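Local coordinates for protein putative arylalkylamine N-Acetyltransferase 7 (Aedes aegypti, PDB 4FD7) that probably transfers an acetyl group from acetyl-CoA to an amine nitrogen, as expected of an N-acetyltransferase of the GNAT family, at residues 15-23 / 158-167; 99-109 / 144-155. All coordinates share one frame; numbering follows the deposited sequence.

The two contacts meet on one antiparallel sheet but use it differently. Contact 2 (99-109 / 144-155) is a backbone ladder near the centre of the chain, with helices packed on both faces and a salt bridge and a Ser-His bond at its outer end. Contact 1 (15-23 / 158-167) lies nearer the surface, about 19 Å away between centres. There the sheet's other edge strand meets a loop and the start of a helix with no backbone-to-backbone pairing: side chains reach across, some of them to main-chain carbonyls. Strand 146-155 leads into that loop and helix, and the contacts touch directly: Ile164 packs on Val99 and Val155, and Tyr159 on Val99. The pair illustrates how backbone pairing builds a sheet while side chains dock helices onto it.

Contact 1: residues 15-23 / 158-167; sequences WHRFQAKDL and KYRGRGIATE
Ala20 of edge strand 14-21 faces Arg162 with their CA atoms 5.9 Å apart, the strand running past the loop and first helical turn without pairing its backbone to them. Arg162 reaches from the loop with its chain extended from CG to NE, bringing the guanidinium edge to the end of the strand. Arg162 NH1 donates to Asp22 O (3.1 Å), close to the guanidinium plane, while its NE makes weak bonds to Lys21 O (3.1 Å) and Asp22 O. Farther along, Glu167 serves two partners. Glu167 CG lies over the Phe18 ring face, 3.6 Å from the centroid, and a bend at chi2 (-50°) carries the carboxylate on to His16, where NE2 meets the anti lone pair of OE1 at 2.7 Å. Arg170 bridges to the same oxygen, which probably favours a charged carboxylate. Ile164 CG1 touches the rim of Phe18, and Leu23 CD2 rests over the Tyr159 ring. Residues 160-165 fit the Arg-x-x-Gly-x-Ala signature whose backbone, in GNAT relatives, cradles the pyrophosphate of acetyl-CoA. The contact thus joins this loop and helix 164-170 to strand 14-21; Phe18 also meets the Tyr31 ring of strand 28-35, planes nearly parallel, and touches Cys90 of strand 88-92.

Contact 2: residues 99-109 / 144-155; sequences VGVNILDVASR and VDHYLNAMGLSV
Arg109 and Asp145 close the outer end of an antiparallel beta ladder of the central GNAT sheet, interrupted midway by a beta bulge. Val144 O receives a weak bond from Arg109 NH2, and Asp145 OD1 takes Arg109 NE in a salt bridge of 2.8 Å. The guanidinium and carboxylate planes stand almost perpendicular (88°), and Asp140 holds the other nitrogen, NH1. At His146, ND1 meets Ser108 OG at 2.9 Å in the ring plane. Tyr147 turns to the opposite sheet face, its CG between backbone N and carbonyl carbon (chi1 67°), and lays its ring over Ala107 CB; its OH bonds to Tyr232. Leu148 returns to the first face, where its CD2 packs 3.8 Å from Leu104 CD1 beside Arg172 and Cys176 of helix 172-179. Asn149 runs alongside Asp105; a water donates to Asp105 OD1 and weakly accepts from Asn149 ND2. Ala150 CB presses tightly on Leu104 CD2. Met151 and Gly152 form the bulge opposite Ile103: Met151 N donates to Ile103 O (2.9 Å), and Gly152, with positive phi, offers its O to both Ile103 N and Asn102 ND2. In GNAT relatives, acetyl-CoA lies against a bulge in the equivalent strand. Leu153 CD1 rests against Asn102 OD1, which accepts a hydrogen bond from Arg172. Ser154 N and O pair with Val101, and Ser154 O comes within 3.0 Å of Gly100 CA, which bears no side chain.

Contact 1: residues 15-23 / 158-167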
# COMPACT_ATOMS: atom_id res chain seq x y z
N TRP A 15 13.99 -8.54 3.81
CA TRP A 15 14.31 -7.94 2.52
C TRP A 15 15.20 -6.72 2.58
O TRP A 15 15.95 -6.45 1.64
CB TRP A 15 13.03 -7.60 1.75
CG TRP A 15 12.19 -8.82 1.46
CD1 TRP A 15 10.96 -9.11 1.97
CD2 TRP A 15 12.54 -9.93 0.62
NE1 TRP A 15 10.51 -10.32 1.49
CE2 TRP A 15 11.47 -10.84 0.67
CE3 TRP A 15 13.66 -10.23 -0.16
CZ2 TRP A 15 11.48 -12.05 -0.04
CZ3 TRP A 15 13.67 -11.44 -0.86
CH2 TRP A 15 12.59 -12.32 -0.80
N HIS A 16 15.09 -5.95 3.67
CA HIS A 16 15.77 -4.67 3.75
C HIS A 16 16.06 -4.30 5.20
O HIS A 16 15.29 -4.61 6.10
CB HIS A 16 14.88 -3.61 3.09
CG HIS A 16 15.47 -2.23 3.06
ND1 HIS A 16 16.72 -1.96 2.55
CD2 HIS A 16 14.96 -1.04 3.46
CE1 HIS A 16 16.96 -0.66 2.64
NE2 HIS A 16 15.91 -0.08 3.19
N ARG A 17 17.20 -3.65 5.43
CA ARG A 17 17.54 -3.15 6.77
C ARG A 17 18.02 -1.71 6.65
O ARG A 17 18.64 -1.34 5.66
CB ARG A 17 18.62 -4.00 7.44
CG ARG A 17 18.22 -5.45 7.68
CD ARG A 17 19.31 -6.18 8.46
NE ARG A 17 19.14 -7.64 8.49
CZ ARG A 17 18.44 -8.29 9.41
NH1 ARG A 17 17.81 -7.62 10.37
NH2 ARG A 17 18.35 -9.61 9.37
N PHE A 18 17.74 -0.90 7.67
CA PHE A 18 18.11 0.50 7.61
C PHE A 18 18.19 1.08 9.01
O PHE A 18 17.61 0.53 9.96
CB PHE A 18 17.10 1.28 6.77
CG PHE A 18 15.71 1.30 7.36
CD1 PHE A 18 15.33 2.32 8.21
CD2 PHE A 18 14.81 0.29 7.07
CE1 PHE A 18 14.05 2.33 8.77
CE2 PHE A 18 13.52 0.31 7.63
CZ PHE A 18 13.15 1.33 8.46
N GLN A 19 18.88 2.20 9.14
CA GLN A 19 18.94 2.91 10.41
C GLN A 19 18.06 4.17 10.40
O GLN A 19 17.98 4.89 9.41
CB GLN A 19 20.38 3.29 10.74
CG GLN A 19 21.32 2.10 10.87
CD GLN A 19 22.77 2.52 11.01
OE1 GLN A 19 23.33 2.51 12.11
NE2 GLN A 19 23.37 2.92 9.90
N ALA A 20 17.43 4.42 11.54
CA ALA A 20 16.59 5.60 11.71
C ALA A 20 16.51 5.93 13.19
O ALA A 20 16.97 5.16 14.03
CB ALA A 20 15.22 5.36 11.13
N LYS A 21 15.94 7.09 13.49
CA LYS A 21 15.85 7.55 14.87
C LYS A 21 15.04 6.57 15.70
O LYS A 21 14.02 6.04 15.24
CB LYS A 21 15.23 8.95 14.92
CG LYS A 21 15.75 9.83 16.04
CD LYS A 21 17.27 9.91 15.99
CE LYS A 21 17.76 10.65 14.75
NZ LYS A 21 19.16 10.29 14.39
N ASP A 22 15.50 6.31 16.91
CA ASP A 22 14.80 5.42 17.81
C ASP A 22 13.55 6.13 18.34
O ASP A 22 13.32 7.29 18.02
CB ASP A 22 15.72 5.01 18.97
CG ASP A 22 15.34 3.67 19.56
OD1 ASP A 22 16.22 3.00 20.16
OD2 ASP A 22 14.17 3.27 19.41
N LEU A 23 12.74 5.43 19.14
CA LEU A 23 11.51 6.00 19.69
C LEU A 23 11.69 7.34 20.41
O LEU A 23 10.90 8.25 20.22
CB LEU A 23 10.83 5.02 20.64
CG LEU A 23 9.83 4.04 20.04
CD1 LEU A 23 9.47 2.97 21.05
CD2 LEU A 23 8.58 4.76 19.55
N LYS A 158 3.76 7.05 16.29
CA LYS A 158 4.89 7.33 17.17
C LYS A 158 6.23 7.00 16.53
O LYS A 158 7.29 7.16 17.16
CB LYS A 158 4.72 6.68 18.55
CG LYS A 158 4.99 5.19 18.58
CD LYS A 158 4.26 4.55 19.78
CE LYS A 158 4.79 3.16 20.04
NZ LYS A 158 5.20 2.53 18.76
N TYR A 159 6.19 6.54 15.28
CA TYR A 159 7.39 6.31 14.49
C TYR A 159 7.45 7.16 13.23
O TYR A 159 8.34 6.96 12.39
CB TYR A 159 7.48 4.84 14.07
CG TYR A 159 7.98 3.93 15.15
CD1 TYR A 159 7.11 3.10 15.83
CD2 TYR A 159 9.32 3.90 15.50
CE1 TYR A 159 7.55 2.25 16.82
CE2 TYR A 159 9.78 3.07 16.50
CZ TYR A 159 8.89 2.24 17.16
OH TYR A 159 9.34 1.41 18.16
N ARG A 160 6.52 8.09 13.07
CA ARG A 160 6.55 8.88 11.84
C ARG A 160 7.70 9.90 11.84
O ARG A 160 8.33 10.16 12.87
CB ARG A 160 5.18 9.49 11.50
CG ARG A 160 4.27 8.55 10.65
CD ARG A 160 2.85 9.05 10.56
NE ARG A 160 1.85 7.99 10.74
CZ ARG A 160 0.56 8.22 10.99
NH1 ARG A 160 0.12 9.47 11.09
NH2 ARG A 160 -0.29 7.21 11.14
N GLY A 161 8.01 10.42 10.65
CA GLY A 161 9.07 11.38 10.49
C GLY A 161 10.45 10.74 10.43
O GLY A 161 11.46 11.43 10.51
N ARG A 162 10.48 9.42 10.30
CA ARG A 162 11.73 8.67 10.37
C ARG A 162 12.09 8.02 9.04
O ARG A 162 13.11 7.33 8.93
CB ARG A 162 11.63 7.61 11.48
CG ARG A 162 11.79 8.21 12.87
CD ARG A 162 11.31 7.28 13.96
NE ARG A 162 11.51 7.82 15.30
CZ ARG A 162 10.63 8.58 15.95
NH1 ARG A 162 10.90 9.02 17.17
NH2 ARG A 162 9.49 8.93 15.38
N GLY A 163 11.26 8.25 8.03
CA GLY A 163 11.53 7.69 6.72
C GLY A 163 11.10 6.25 6.58
O GLY A 163 11.46 5.59 5.60
N ILE A 164 10.31 5.76 7.54
CA ILE A 164 9.90 4.35 7.56
C ILE A 164 9.06 3.96 6.33
O ILE A 164 9.27 2.88 5.76
CB ILE A 164 9.23 3.96 8.92
CG1 ILE A 164 10.31 3.62 9.96
CG2 ILE A 164 8.28 2.77 8.75
CD1 ILE A 164 10.05 4.16 11.34
N ALA A 165 8.17 4.84 5.89
CA ALA A 165 7.34 4.55 4.71
C ALA A 165 8.21 4.36 3.47
O ALA A 165 8.03 3.40 2.69
CB ALA A 165 6.32 5.66 4.48
N THR A 166 9.14 5.28 3.28
CA THR A 166 10.10 5.18 2.20
C THR A 166 10.80 3.82 2.22
O THR A 166 10.83 3.12 1.21
CB THR A 166 11.17 6.28 2.32
OG1 THR A 166 10.54 7.56 2.24
CG2 THR A 166 12.21 6.14 1.21
N GLU A 167 11.38 3.46 3.36
CA GLU A 167 12.12 2.19 3.41
C GLU A 167 11.25 0.94 3.21
O GLU A 167 11.73 -0.07 2.63
CB GLU A 167 12.96 2.10 4.69
CG GLU A 167 13.96 3.25 4.88
CD GLU A 167 14.83 3.53 3.66
OE1 GLU A 167 15.32 2.59 3.00
OE2 GLU A 167 15.06 4.72 3.35

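Contact 2: residues 99-109 / 144-155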
# COMPACT_ATOMS: atom_id res chain seq x y z
N VAL A 99 5.87 -1.80 13.42
CA VAL A 99 6.14 -0.38 13.20
C VAL A 99 5.31 0.13 12.03
O VAL A 99 4.63 1.16 12.12
CB VAL A 99 7.63 -0.10 12.93
CG1 VAL A 99 7.84 1.36 12.60
CG2 VAL A 99 8.48 -0.50 14.14
N GLY A 100 5.36 -0.60 10.92
CA GLY A 100 4.55 -0.30 9.76
C GLY A 100 4.19 -1.57 9.02
O GLY A 100 4.80 -2.61 9.23
N VAL A 101 3.19 -1.49 8.15
CA VAL A 101 2.80 -2.63 7.33
C VAL A 101 2.30 -2.15 5.97
O VAL A 101 1.81 -1.04 5.84
CB VAL A 101 1.81 -3.59 8.09
CG1 VAL A 101 0.70 -2.84 8.75
CG2 VAL A 101 1.25 -4.67 7.18
N ASN A 102 2.51 -2.96 4.93
CA ASN A 102 2.07 -2.64 3.58
C ASN A 102 1.42 -3.92 3.09
O ASN A 102 2.10 -4.94 2.93
CB ASN A 102 3.29 -2.31 2.69
CG ASN A 102 2.96 -1.35 1.53
OD1 ASN A 102 3.87 -0.89 0.84
ND2 ASN A 102 1.68 -1.07 1.30
N ILE A 103 0.11 -3.88 2.89
CA ILE A 103 -0.60 -5.05 2.38
C ILE A 103 -0.49 -5.06 0.86
O ILE A 103 -0.93 -4.13 0.19
CB ILE A 103 -2.08 -5.06 2.82
CG1 ILE A 103 -2.18 -4.95 4.35
CG2 ILE A 103 -2.78 -6.33 2.34
CD1 ILE A 103 -1.63 -6.17 5.09
N LEU A 104 0.12 -6.12 0.32
CA LEU A 104 0.45 -6.16 -1.09
C LEU A 104 -0.16 -7.39 -1.76
O LEU A 104 -0.37 -8.43 -1.12
CB LEU A 104 1.98 -6.20 -1.29
CG LEU A 104 2.94 -5.21 -0.62
CD1 LEU A 104 4.36 -5.51 -1.06
CD2 LEU A 104 2.60 -3.79 -0.94
N ASP A 105 -0.42 -7.28 -3.06
CA ASP A 105 -0.67 -8.49 -3.85
C ASP A 105 -0.20 -8.28 -5.28
O ASP A 105 0.37 -7.24 -5.60
CB ASP A 105 -2.13 -8.94 -3.77
CG ASP A 105 -3.09 -8.00 -4.46
OD1 ASP A 105 -2.67 -6.94 -4.99
OD2 ASP A 105 -4.30 -8.31 -4.46
N VAL A 106 -0.44 -9.25 -6.16
CA VAL A 106 -0.00 -9.09 -7.54
C VAL A 106 -1.19 -8.81 -8.46
O VAL A 106 -2.18 -9.54 -8.45
CB VAL A 106 0.83 -10.30 -8.00
CG1 VAL A 106 1.21 -10.19 -9.49
CG2 VAL A 106 2.08 -10.42 -7.13
N ALA A 107 -1.10 -7.71 -9.21
CA ALA A 107 -2.10 -7.37 -10.22
C ALA A 107 -1.70 -8.09 -11.51
O ALA A 107 -0.52 -8.15 -11.85
CB ALA A 107 -2.16 -5.88 -10.43
N SER A 108 -2.69 -8.65 -12.19
CA SER A 108 -2.44 -9.39 -13.42
C SER A 108 -3.37 -8.89 -14.50
O SER A 108 -4.46 -8.42 -14.21
CB SER A 108 -2.65 -10.89 -13.20
OG SER A 108 -1.77 -11.39 -12.20
N ARG A 109 -2.91 -9.01 -15.75
CA ARG A 109 -3.59 -8.46 -16.90
C ARG A 109 -5.01 -8.98 -17.01
O ARG A 109 -5.93 -8.25 -17.41
CB ARG A 109 -2.78 -8.80 -18.15
CG ARG A 109 -3.28 -8.18 -19.45
CD ARG A 109 -2.51 -8.74 -20.63
NE ARG A 109 -1.19 -8.11 -20.78
CZ ARG A 109 -0.98 -6.97 -21.42
NH1 ARG A 109 -1.99 -6.32 -21.99
NH2 ARG A 109 0.24 -6.46 -21.50
N VAL A 144 3.93 -5.88 -19.76
CA VAL A 144 4.02 -6.92 -18.75
C VAL A 144 2.63 -7.46 -18.47
O VAL A 144 1.62 -6.80 -18.75
CB VAL A 144 4.64 -6.41 -17.43
CG1 VAL A 144 6.05 -5.91 -17.68
CG2 VAL A 144 3.78 -5.30 -16.83
N ASP A 145 2.58 -8.66 -17.90
CA ASP A 145 1.33 -9.29 -17.51
C ASP A 145 1.08 -9.19 -16.01
O ASP A 145 -0.04 -9.43 -15.56
CB ASP A 145 1.33 -10.76 -17.94
CG ASP A 145 1.27 -10.92 -19.45
OD1 ASP A 145 0.70 -10.04 -20.12
OD2 ASP A 145 1.80 -11.94 -19.96
N HIS A 146 2.10 -8.84 -15.24
CA HIS A 146 1.95 -8.75 -13.79
C HIS A 146 2.69 -7.56 -13.20
O HIS A 146 3.69 -7.11 -13.76
CB HIS A 146 2.46 -10.02 -13.11
CG HIS A 146 1.99 -11.29 -13.76
ND1 HIS A 146 0.71 -11.77 -13.60
CD2 HIS A 146 2.64 -12.18 -14.54
CE1 HIS A 146 0.58 -12.90 -14.28
NE2 HIS A 146 1.74 -13.17 -14.85
N TYR A 147 2.19 -7.06 -12.07
CA TYR A 147 2.96 -6.11 -11.25
C TYR A 147 2.58 -6.14 -9.78
O TYR A 147 1.45 -6.44 -9.42
CB TYR A 147 2.88 -4.68 -11.79
CG TYR A 147 1.53 -4.00 -11.72
CD1 TYR A 147 1.10 -3.35 -10.55
CD2 TYR A 147 0.70 -3.95 -12.82
CE1 TYR A 147 -0.13 -2.70 -10.50
CE2 TYR A 147 -0.52 -3.30 -12.79
CZ TYR A 147 -0.93 -2.68 -11.63
OH TYR A 147 -2.15 -2.04 -11.60
N LEU A 148 3.52 -5.80 -8.91
CA LEU A 148 3.27 -5.78 -7.48
C LEU A 148 2.46 -4.53 -7.11
O LEU A 148 2.92 -3.42 -7.31
CB LEU A 148 4.59 -5.76 -6.70
CG LEU A 148 4.44 -5.84 -5.19
CD1 LEU A 148 3.75 -7.13 -4.79
CD2 LEU A 148 5.81 -5.72 -4.52
N ASN A 149 1.27 -4.75 -6.58
CA ASN A 149 0.35 -3.68 -6.20
C ASN A 149 0.14 -3.70 -4.70
O ASN A 149 0.62 -4.62 -4.00
CB ASN A 149 -0.98 -3.90 -6.91
CG ASN A 149 -1.87 -2.65 -6.92
OD1 ASN A 149 -1.50 -1.58 -6.45
ND2 ASN A 149 -3.06 -2.81 -7.47
N ALA A 150 -0.60 -2.72 -4.20
CA ALA A 150 -0.79 -2.55 -2.77
C ALA A 150 -2.18 -2.03 -2.45
O ALA A 150 -2.81 -1.36 -3.27
CB ALA A 150 0.23 -1.59 -2.23
N MET A 151 -2.64 -2.30 -1.23
CA MET A 151 -3.88 -1.73 -0.72
C MET A 151 -3.61 -1.17 0.67
O MET A 151 -4.19 -1.63 1.65
CB MET A 151 -4.98 -2.79 -0.65
CG MET A 151 -6.36 -2.27 -0.24
SD MET A 151 -6.98 -0.97 -1.30
CE MET A 151 -7.14 0.40 -0.15
N GLY A 152 -2.71 -0.20 0.76
CA GLY A 152 -2.50 0.53 2.00
C GLY A 152 -1.15 0.32 2.66
O GLY A 152 -0.70 -0.83 2.83
N LEU A 153 -0.52 1.43 3.04
CA LEU A 153 0.69 1.41 3.86
C LEU A 153 0.39 2.18 5.14
O LEU A 153 0.04 3.36 5.09
CB LEU A 153 1.88 2.03 3.12
CG LEU A 153 3.30 1.75 3.68
CD1 LEU A 153 4.37 2.11 2.66
CD2 LEU A 153 3.59 2.48 4.98
N SER A 154 0.52 1.49 6.27
CA SER A 154 0.25 2.06 7.59
C SER A 154 1.56 2.19 8.37
O SER A 154 2.38 1.28 8.38
CB SER A 154 -0.70 1.13 8.34
OG SER A 154 -1.14 1.69 9.56
N VAL A 155 1.76 3.34 9.01
CA VAL A 155 2.90 3.50 9.91
C VAL A 155 2.39 4.02 11.24
O VAL A 155 1.58 4.94 11.27
CB VAL A 155 3.94 4.49 9.35
CG1 VAL A 155 4.88 5.02 10.46
CG2 VAL A 155 4.75 3.84 8.21
O HOH W 1 -4.02 -5.99 -7.38